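PDB 3EUA: fructosamine deglycase FrlB from Bacillus subtilis, which converts a range of fructosamine 6-phosphates to glucose 6-phosphate and a free amino acid. Local coordinates for residues A[138-141]-A[142-145]; A[166-169]-A[170-174]; A[207-210]-A[211-215]; A[302-305]-A[306-310]. One frame throughout, in Å; residues are numbered along the deposited sequence.

Contact 1: residues A[138-141]-A[142-145]; sequences YGVL and YQIV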
loop_
_atom_site.group_PDB
_atom_site.type_symbol
_atom_site.label_atom_id
_atom_site.label_comp_id
_atom_site.label_asym_id
_atom_site.label_seq_id
_atom_site.Cartn_x
_atom_site.Cartn_y
_atom_site.Cartn_z
ATOM N N TYR A 138 6.893 8.400 -16.582
ATOM C CA TYR A 138 5.450 8.134 -16.597
ATOM C C TYR A 138 4.906 7.896 -18.020
ATOM O O TYR A 138 3.978 7.056 -18.226
ATOM C CB TYR A 138 4.697 9.289 -15.991
ATOM C CG TYR A 138 4.619 9.349 -14.467
ATOM C CD1 TYR A 138 3.674 8.595 -13.788
ATOM C CD2 TYR A 138 5.399 10.239 -13.740
ATOM C CE1 TYR A 138 3.539 8.658 -12.419
ATOM C CE2 TYR A 138 5.267 10.327 -12.329
ATOM C CZ TYR A 138 4.341 9.520 -11.682
ATOM O OH TYR A 138 4.193 9.583 -10.317
ATOM N N GLY A 139 5.452 8.634 -18.996
ATOM C CA GLY A 139 5.015 8.512 -20.400
ATOM C C GLY A 139 5.312 7.166 -20.975
ATOM O O GLY A 139 4.431 6.509 -21.520
ATOM N N VAL A 140 6.567 6.752 -20.837
ATOM C CA VAL A 140 7.043 5.470 -21.369
ATOM C C VAL A 140 6.325 4.318 -20.697
ATOM O O VAL A 140 5.993 3.349 -21.338
ATOM C CB VAL A 140 8.601 5.348 -21.215
ATOM C CG1 VAL A 140 9.093 3.920 -21.403
ATOM C CG2 VAL A 140 9.335 6.329 -22.188
ATOM N N LEU A 141 6.082 4.443 -19.399
ATOM C CA LEU A 141 5.375 3.402 -18.650
ATOM C C LEU A 141 3.975 3.202 -19.224
ATOM O O LEU A 141 3.532 2.063 -19.429
ATOM C CB LEU A 141 5.312 3.753 -17.164
ATOM C CG LEU A 141 4.539 2.793 -16.241
ATOM C CD1 LEU A 141 4.864 1.351 -16.566
ATOM C CD2 LEU A 141 4.869 3.125 -14.771
ATOM N N TYR A 142 3.270 4.288 -19.473
ATOM C CA TYR A 142 1.954 4.178 -20.092
ATOM C C TYR A 142 1.997 3.646 -21.546
ATOM O O TYR A 142 1.084 2.950 -21.982
ATOM C CB TYR A 142 1.154 5.491 -20.015
ATOM C CG TYR A 142 0.369 5.732 -18.741
ATOM C CD1 TYR A 142 0.102 4.703 -17.815
ATOM C CD2 TYR A 142 -0.336 6.926 -18.583
ATOM C CE1 TYR A 142 -0.702 4.927 -16.690
ATOM C CE2 TYR A 142 -1.161 7.165 -17.450
ATOM C CZ TYR A 142 -1.317 6.167 -16.513
ATOM O OH TYR A 142 -2.112 6.378 -15.434
ATOM N N GLN A 143 3.023 3.975 -22.313
ATOM C CA GLN A 143 3.148 3.386 -23.652
ATOM C C GLN A 143 3.165 1.850 -23.528
ATOM O O GLN A 143 2.460 1.124 -24.266
ATOM C CB GLN A 143 4.424 3.872 -24.345
ATOM C CG GLN A 143 4.505 5.366 -24.654
ATOM C CD GLN A 143 5.861 5.765 -25.223
ATOM O OE1 GLN A 143 6.458 5.014 -25.978
ATOM N NE2 GLN A 143 6.336 6.964 -24.882
ATOM N N ILE A 144 3.956 1.358 -22.573
ATOM C CA ILE A 144 4.057 -0.075 -22.302
ATOM C C ILE A 144 2.726 -0.663 -21.809
ATOM O O ILE A 144 2.247 -1.701 -22.306
ATOM C CB ILE A 144 5.133 -0.373 -21.224
ATOM C CG1 ILE A 144 6.525 0.105 -21.703
ATOM C CG2 ILE A 144 5.154 -1.868 -20.904
ATOM C CD1 ILE A 144 7.703 0.015 -20.666
ATOM N N VAL A 145 2.141 -0.003 -20.808
ATOM C CA VAL A 145 0.905 -0.473 -20.170
ATOM C C VAL A 145 -0.288 -0.490 -21.133
ATOM O O VAL A 145 -0.916 -1.536 -21.312
ATOM C CB VAL A 145 0.613 0.349 -18.894
ATOM C CG1 VAL A 145 -0.789 0.128 -18.339
ATOM C CG2 VAL A 145 1.668 0.005 -17.860
#
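L141 with V145 and V140 with I144 are i to i+4 pairs within one helix, 137-153. The helix packs against the five-stranded parallel sheet that includes strand 103-108, and all the residues involved are buried. L141 meets V145 through one methyl of each, CD1 of L141 lying 3.7 Å from CG2 of V145. The leucine CG is anti to its backbone N (chi1 177°), beside the carbonyl carbon, and from there CD1 reaches forward along the helix. CG2 of V145 also rests 3.2 Å from L141 O. V140 and I144 meet more loosely, with CG1 of V140 at 4.2 Å from CD1 of I144. The isoleucine keeps closer to the backbone, its CG1 being 3.3 Å from V140 O.

This is an alpha-helical flank of a SIS domain, an alpha/beta fold with a parallel central sheet. V140 and I144 face the sheet and touch M107; I144 also reaches I105. L141 and V145 touch S43 of helix 41-50.

The backbone bonds are those of a regular alpha helix. V145 N donates to L141 O at 2.8 Å, and Q143 N donates to G139 O at 3.0 Å. The side chain of Q143 runs back over the previous turn, with CG 3.3 Å from G139 O. Its amide is satisfied beyond this turn: OE1 accepts a hydrogen bond from the backbone N of N10, and NE2 gives a weak one to I134 O. The Y142 ring leads away from the turn toward helix 288-313, where its OH is hydrogen-bonded to Y293 O.

Contact 2: residues A[166-169]-A[170-174]; sequences DQLQ and AVYEK
Q169 and E173 form the polar side-chain pair, one turn apart. Q169 NE2 donates to E173 OE2 at 2.9 Å, with a nearly straight N-H...O angle of 165°. The acceptor lies in the plane of the glutamine amide, but the donor comes from above the carboxylate plane. Q169 has CG anti to the backbone N (chi1 -172°) and bends at the next bond, which turns its amide forward to the glutamate. The other end of the amide is also held, since OE1 accepts a hydrogen bond from A133 N. OE1 lies 3.5 Å from CD2 of Y172 as well.

The apolar contacts gather round L168. Its CD2 meets CE1 of Y172 at 3.7 Å. Its CD1 is turned to V171, 3.9 Å from CG2. L168 and Y172 both press on L297 of helix 288-313.

The backbone bonds vary. Y172 N donates to L168 O at 2.9 Å, a normal helical bond. A170 N makes only a weak bond to Q167 O. It also donates to a water at 3.0 Å, and that water donates in turn to D166 O at 2.6 Å. The water thus bridges the two ends of an i to i+4 pair.

The arrangement is that of an amphipathic helix: a Gln-Glu pair near solvent, an apolar side toward helix 288-313. It belongs to the long helix 158-190, which in sequence links the first parallel sheet to the second, after helix 137-153.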
loop_
_atom_site.group_PDB
_atom_site.type_symbol
_atom_site.label_atom_id
_atom_site.label_comp_id
_atom_site.label_asym_id
_atom_site.label_seq_id
_atom_site.Cartn_x
_atom_site.Cartn_y
_atom_site.Cartn_z
ATOM N N ASP A 166 0.737 12.982 -25.649
ATOM C CA ASP A 166 1.337 13.975 -26.552
ATOM C C ASP A 166 0.809 15.379 -26.225
ATOM O O ASP A 166 1.589 16.352 -26.187
ATOM C CB ASP A 166 1.064 13.632 -28.005
ATOM C CG ASP A 166 1.940 14.442 -28.982
ATOM O OD1 ASP A 166 3.095 14.765 -28.601
ATOM O OD2 ASP A 166 1.488 14.692 -30.124
ATOM N N GLN A 167 -0.492 15.473 -25.948
ATOM C CA GLN A 167 -1.138 16.738 -25.566
ATOM C C GLN A 167 -0.872 17.139 -24.105
ATOM O O GLN A 167 -1.093 18.291 -23.720
ATOM C CB GLN A 167 -2.638 16.604 -25.728
ATOM C CG GLN A 167 -3.084 16.396 -27.146
ATOM C CD GLN A 167 -2.958 17.642 -28.008
ATOM O OE1 GLN A 167 -2.944 18.767 -27.514
ATOM N NE2 GLN A 167 -2.921 17.440 -29.317
ATOM N N LEU A 168 -0.359 16.217 -23.288
ATOM C CA LEU A 168 -0.179 16.497 -21.860
ATOM C C LEU A 168 0.937 17.511 -21.552
ATOM O O LEU A 168 0.896 18.176 -20.521
ATOM C CB LEU A 168 0.079 15.197 -21.083
ATOM C CG LEU A 168 -0.361 15.235 -19.627
ATOM C CD1 LEU A 168 -1.913 15.377 -19.585
ATOM C CD2 LEU A 168 0.104 13.996 -18.909
ATOM N N GLN A 169 1.941 17.645 -22.419
ATOM C CA GLN A 169 2.986 18.618 -22.124
ATOM C C GLN A 169 2.383 20.019 -22.078
ATOM O O GLN A 169 2.754 20.797 -21.229
ATOM C CB GLN A 169 4.154 18.577 -23.099
ATOM C CG GLN A 169 5.351 19.460 -22.681
ATOM C CD GLN A 169 5.958 19.054 -21.372
ATOM O OE1 GLN A 169 5.992 17.858 -21.031
ATOM N NE2 GLN A 169 6.501 20.040 -20.626
ATOM N N ALA A 170 1.443 20.334 -22.969
ATOM C CA ALA A 170 0.815 21.649 -22.964
ATOM C C ALA A 170 0.027 21.839 -21.659
ATOM O O ALA A 170 -0.021 22.948 -21.110
ATOM C CB ALA A 170 -0.089 21.819 -24.176
ATOM N N VAL A 171 -0.551 20.745 -21.152
ATOM C CA VAL A 171 -1.296 20.773 -19.879
ATOM C C VAL A 171 -0.327 21.128 -18.740
ATOM O O VAL A 171 -0.654 21.964 -17.887
ATOM C CB VAL A 171 -2.012 19.412 -19.559
ATOM C CG1 VAL A 171 -2.887 19.543 -18.308
ATOM C CG2 VAL A 171 -2.886 18.921 -20.757
ATOM N N TYR A 172 0.843 20.482 -18.735
ATOM C CA TYR A 172 1.902 20.763 -17.762
ATOM C C TYR A 172 2.266 22.231 -17.764
ATOM O O TYR A 172 2.317 22.853 -16.729
ATOM C CB TYR A 172 3.141 19.981 -18.138
ATOM C CG TYR A 172 3.206 18.512 -17.791
ATOM C CD1 TYR A 172 2.093 17.763 -17.424
ATOM C CD2 TYR A 172 4.408 17.864 -17.909
ATOM C CE1 TYR A 172 2.215 16.390 -17.130
ATOM C CE2 TYR A 172 4.550 16.529 -17.612
ATOM C CZ TYR A 172 3.469 15.789 -17.229
ATOM O OH TYR A 172 3.706 14.455 -16.993
ATOM N N GLU A 173 2.453 22.812 -18.946
ATOM C CA GLU A 173 2.887 24.212 -19.054
ATOM C C GLU A 173 1.871 25.161 -18.493
ATOM O O GLU A 173 2.194 26.116 -17.793
ATOM C CB GLU A 173 3.135 24.628 -20.504
ATOM C CG GLU A 173 4.172 23.820 -21.265
ATOM C CD GLU A 173 5.583 23.877 -20.706
ATOM O OE1 GLU A 173 5.931 24.833 -19.978
ATOM O OE2 GLU A 173 6.369 22.951 -21.035
ATOM N N LYS A 174 0.630 24.920 -18.859
ATOM C CA LYS A 174 -0.425 25.795 -18.371
ATOM C C LYS A 174 -0.603 25.635 -16.872
ATOM O O LYS A 174 -0.777 26.614 -16.160
ATOM C CB LYS A 174 -1.780 25.542 -19.027
ATOM C CG LYS A 174 -1.849 25.849 -20.467
ATOM C CD LYS A 174 -3.263 25.769 -20.927
ATOM C CE LYS A 174 -3.389 25.867 -22.432
ATOM N NZ LYS A 174 -2.832 24.637 -23.047
HETATM O O HOH W 1 1.689 18.942 -25.671
#

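Contact 3: residues A[207-210]-A[211-215]; sequences VAYS and YSICI
Y209, S210 and I213 carry this turn of helix 205-220. I213 lies over one face of the Y209 ring in a CH-pi contact. Its CG1 is 4.1 Å from the ring centroid and 12° off the ring normal. CG1 of I213 takes the crowded position between the backbone N and the carbonyl carbon (chi1 65°), which lays both branches across the ring. CD1 then touches CE2 of Y209 at 3.5 Å, and CG2 touches CE1 at 3.7 Å. The ring also reaches the second subunit: Y209 OH is hydrogen-bonded to E231 there, and I213 packs on P236 of that subunit. With an alanine at Y209, I213 would probably lose its ring support and E231 of the second subunit its hydroxyl partner.

S210 acts through its backbone. Its O accepts C214 N at 2.8 Å and, weakly, I215 N at 3.4 Å. The second bond marks a wider pi-type turn at 211-215. The serine OG lies 3.9 Å from C214 SG. The ring contact here is apolar at its face and polar at its hydroxyl, so the same tyrosine can pack within its own helix and bond across the subunit interface.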
loop_
_atom_site.group_PDB
_atom_site.type_symbol
_atom_site.label_atom_id
_atom_site.label_comp_id
_atom_site.label_asym_id
_atom_site.label_seq_id
_atom_site.Cartn_x
_atom_site.Cartn_y
_atom_site.Cartn_z
ATOM N N VAL A 207 1.374 9.436 -6.347
ATOM C CA VAL A 207 1.898 10.815 -6.421
ATOM C C VAL A 207 2.092 11.376 -5.013
ATOM O O VAL A 207 3.129 11.994 -4.723
ATOM C CB VAL A 207 0.976 11.751 -7.295
ATOM C CG1 VAL A 207 1.461 13.176 -7.317
ATOM C CG2 VAL A 207 0.894 11.195 -8.684
ATOM N N ALA A 208 1.091 11.154 -4.148
ATOM C CA ALA A 208 1.142 11.546 -2.756
ATOM C C ALA A 208 2.255 10.763 -2.053
ATOM O O ALA A 208 3.090 11.327 -1.311
ATOM C CB ALA A 208 -0.183 11.234 -2.082
ATOM N N TYR A 209 2.273 9.462 -2.261
ATOM C CA TYR A 209 3.293 8.610 -1.625
ATOM C C TYR A 209 4.696 9.086 -1.984
ATOM O O TYR A 209 5.568 9.256 -1.102
ATOM C CB TYR A 209 3.050 7.143 -2.003
ATOM C CG TYR A 209 4.110 6.165 -1.509
ATOM C CD1 TYR A 209 4.218 5.837 -0.140
ATOM C CD2 TYR A 209 4.945 5.528 -2.385
ATOM C CE1 TYR A 209 5.163 4.932 0.301
ATOM C CE2 TYR A 209 5.918 4.621 -1.941
ATOM C CZ TYR A 209 6.007 4.318 -0.605
ATOM O OH TYR A 209 6.992 3.428 -0.160
ATOM N N SER A 210 4.935 9.312 -3.277
ATOM C CA SER A 210 6.253 9.771 -3.727
ATOM C C SER A 210 6.580 11.115 -3.103
ATOM O O SER A 210 7.691 11.370 -2.653
ATOM C CB SER A 210 6.261 9.905 -5.253
ATOM O OG SER A 210 7.596 10.075 -5.684
ATOM N N TYR A 211 5.613 12.013 -3.060
ATOM C CA TYR A 211 5.923 13.337 -2.477
ATOM C C TYR A 211 6.328 13.169 -1.042
ATOM O O TYR A 211 7.238 13.855 -0.558
ATOM C CB TYR A 211 4.757 14.295 -2.545
ATOM C CG TYR A 211 5.182 15.742 -2.576
ATOM C CD1 TYR A 211 5.680 16.285 -3.729
ATOM C CD2 TYR A 211 5.060 16.551 -1.483
ATOM C CE1 TYR A 211 6.091 17.596 -3.793
ATOM C CE2 TYR A 211 5.447 17.897 -1.539
ATOM C CZ TYR A 211 5.951 18.400 -2.712
ATOM O OH TYR A 211 6.360 19.699 -2.803
ATOM N N SER A 212 5.643 12.279 -0.332
ATOM C CA SER A 212 5.956 12.038 1.079
ATOM C C SER A 212 7.321 11.407 1.303
ATOM O O SER A 212 8.161 11.950 2.050
ATOM C CB SER A 212 4.896 11.141 1.756
ATOM O OG SER A 212 3.650 11.832 1.926
ATOM N N ILE A 213 7.562 10.292 0.639
ATOM C CA ILE A 213 8.800 9.557 0.898
ATOM C C ILE A 213 10.062 10.090 0.203
ATOM O O ILE A 213 11.138 10.010 0.778
ATOM C CB ILE A 213 8.640 8.034 0.657
ATOM C CG1 ILE A 213 8.351 7.731 -0.812
ATOM C CG2 ILE A 213 7.577 7.454 1.633
ATOM C CD1 ILE A 213 8.900 6.388 -1.250
ATOM N N CYS A 214 9.889 10.665 -0.984
ATOM C CA CYS A 214 10.968 11.222 -1.797
ATOM C C CYS A 214 11.183 12.718 -1.600
ATOM O O CYS A 214 12.212 13.126 -1.126
ATOM C CB CYS A 214 10.709 10.920 -3.260
ATOM S SG CYS A 214 10.696 9.134 -3.569
ATOM N N ILE A 215 10.206 13.545 -1.908
ATOM C CA ILE A 215 10.446 14.963 -1.778
ATOM C C ILE A 215 10.604 15.390 -0.324
ATOM O O ILE A 215 11.636 15.988 0.059
ATOM C CB ILE A 215 9.335 15.819 -2.435
ATOM C CG1 ILE A 215 9.252 15.561 -3.954
ATOM C CG2 ILE A 215 9.567 17.298 -2.091
ATOM C CD1 ILE A 215 10.442 16.076 -4.792
#

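Contact 4: residues A[302-305]-A[306-310]; sequences VLRS and YADEL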
loop_
_atom_site.group_PDB
_atom_site.type_symbol
_atom_site.label_atom_id
_atom_site.label_comp_id
_atom_site.label_asym_id
_atom_site.label_seq_id
_atom_site.Cartn_x
_atom_site.Cartn_y
_atom_site.Cartn_z
ATOM N N VAL A 302 3.220 19.441 -11.213
ATOM C CA VAL A 302 2.987 20.675 -10.441
ATOM C C VAL A 302 3.675 20.600 -9.084
ATOM O O VAL A 302 4.332 21.559 -8.650
ATOM C CB VAL A 302 1.498 20.925 -10.261
ATOM C CG1 VAL A 302 1.243 22.036 -9.246
ATOM C CG2 VAL A 302 0.858 21.233 -11.642
ATOM N N LEU A 303 3.558 19.444 -8.427
ATOM C CA LEU A 303 4.184 19.211 -7.124
ATOM C C LEU A 303 5.697 19.378 -7.184
ATOM O O LEU A 303 6.300 19.851 -6.229
ATOM C CB LEU A 303 3.818 17.836 -6.580
ATOM C CG LEU A 303 2.441 17.697 -5.935
ATOM C CD1 LEU A 303 2.187 16.250 -5.646
ATOM C CD2 LEU A 303 2.340 18.574 -4.663
ATOM N N ARG A 304 6.305 19.038 -8.313
ATOM C CA ARG A 304 7.735 19.238 -8.446
ATOM C C ARG A 304 8.073 20.723 -8.355
ATOM O O ARG A 304 9.110 21.053 -7.826
ATOM C CB ARG A 304 8.280 18.698 -9.757
ATOM C CG ARG A 304 9.825 18.678 -9.820
ATOM C CD ARG A 304 10.318 17.470 -9.121
ATOM N NE ARG A 304 11.766 17.389 -8.987
ATOM C CZ ARG A 304 12.413 16.290 -8.579
ATOM N NH1 ARG A 304 13.740 16.297 -8.485
ATOM N NH2 ARG A 304 11.749 15.163 -8.297
ATOM N N SER A 305 7.230 21.617 -8.873
ATOM C CA SER A 305 7.508 23.046 -8.795
ATOM C C SER A 305 7.388 23.523 -7.343
ATOM O O SER A 305 8.118 24.415 -6.911
ATOM C CB SER A 305 6.599 23.825 -9.751
ATOM O OG SER A 305 5.247 23.759 -9.356
ATOM N N TYR A 306 6.478 22.897 -6.583
ATOM C CA TYR A 306 6.298 23.213 -5.173
ATOM C C TYR A 306 7.561 22.794 -4.426
ATOM O O TYR A 306 8.043 23.539 -3.575
ATOM C CB TYR A 306 5.066 22.516 -4.582
ATOM C CG TYR A 306 3.703 23.154 -4.854
ATOM C CD1 TYR A 306 3.280 23.453 -6.143
ATOM C CD2 TYR A 306 2.809 23.394 -3.803
ATOM C CE1 TYR A 306 2.030 24.011 -6.382
ATOM C CE2 TYR A 306 1.557 23.944 -4.032
ATOM C CZ TYR A 306 1.166 24.249 -5.319
ATOM O OH TYR A 306 -0.090 24.800 -5.532
ATOM N N ALA A 307 8.091 21.621 -4.765
ATOM C CA ALA A 307 9.323 21.085 -4.162
ATOM C C ALA A 307 10.516 22.004 -4.398
ATOM O O ALA A 307 11.284 22.268 -3.477
ATOM C CB ALA A 307 9.608 19.672 -4.705
ATOM N N ASP A 308 10.655 22.494 -5.630
ATOM C CA ASP A 308 11.738 23.407 -6.014
ATOM C C ASP A 308 11.734 24.677 -5.191
ATOM O O ASP A 308 12.795 25.087 -4.706
ATOM C CB ASP A 308 11.671 23.753 -7.515
ATOM C CG ASP A 308 12.074 22.582 -8.428
ATOM O OD1 ASP A 308 12.814 21.648 -8.000
ATOM O OD2 ASP A 308 11.692 22.627 -9.623
ATOM N N GLU A 309 10.547 25.267 -5.015
ATOM C CA GLU A 309 10.383 26.473 -4.197
ATOM C C GLU A 309 10.687 26.229 -2.705
ATOM O O GLU A 309 11.308 27.066 -2.027
ATOM C CB GLU A 309 8.950 27.028 -4.314
ATOM C CG GLU A 309 8.545 27.537 -5.679
ATOM C CD GLU A 309 9.346 28.754 -6.159
ATOM O OE1 GLU A 309 9.902 29.526 -5.339
ATOM O OE2 GLU A 309 9.401 28.959 -7.382
ATOM N N LEU A 310 10.220 25.090 -2.209
ATOM C CA LEU A 310 10.416 24.709 -0.823
ATOM C C LEU A 310 11.902 24.539 -0.535
ATOM O O LEU A 310 12.398 25.072 0.462
ATOM C CB LEU A 310 9.642 23.422 -0.526
ATOM C CG LEU A 310 9.676 22.916 0.904
ATOM C CD1 LEU A 310 9.099 23.920 1.904
ATOM C CD2 LEU A 310 8.940 21.560 1.006
#
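Two torsions bring V302 and Y306 together. V302 has CG1 anti to the backbone N (chi1 169°), while Y306 has CG anti to its carbonyl carbon (chi1 -80°). The two side chains then lie alongside each other and point the same way, with V302 CG1 3.6 Å from Y306 CE1.

V302 O is the polar centre of the turn. Y306 N donates to it at 3.3 Å, from within the carbonyl plane. S305 OG also donates to it; the 2.5 Å between OG and V302 O is very short and its exact value is doubtful. S305 N adds a weak bond. The same serine OG sits at the edge of the Y306 ring, in its plane and 3.8 Å from CD1.

The ring runs on to helix 158-190 and strand 273-277. It meets the ring of F186 and touches L276, and its OH makes a weak hydrogen bond to E179. If a serine replaced Y306, V302 CG1 would probably lose its aromatic neighbour, leaving a gap facing F186 and L276.

On another side of the helix R304 and D308 are near but not paired: R304 NE is 4.5 Å from D308 OD1. E309 has its salt bridge with K184 of helix 158-190. The chemistry implies a helix joined to its neighbours by apolar and aromatic packing, with the E309-K184 salt bridge added. The serine hydroxyl is turned back to the helix backbone at V302 O, and any R304-D308 attraction is probably modest.

In the fold
All four contacts are local turns of helix, so none closes a long loop. They follow in series, without nesting or crossing. Contact 1 lies on helix 137-153, beside the first parallel sheet. Contact 2 follows on helix 158-190, with centres about 16 Å apart and no touch. Contact 3 lies on helix 205-220, in the beta-alpha-beta unit between strands 197-200 and 226-228 of the second sheet. It touches contact 1 where Y138 OH meets V207 CG2 at 4.0 Å, between the first and second SIS domains. Contact 4, on helix 288-313, packs on contact 3, with I215 CG2 3.5 Å from A307 CB. Helix 288-313 also touches the helices of contacts 1 and 2, and so ties all four together.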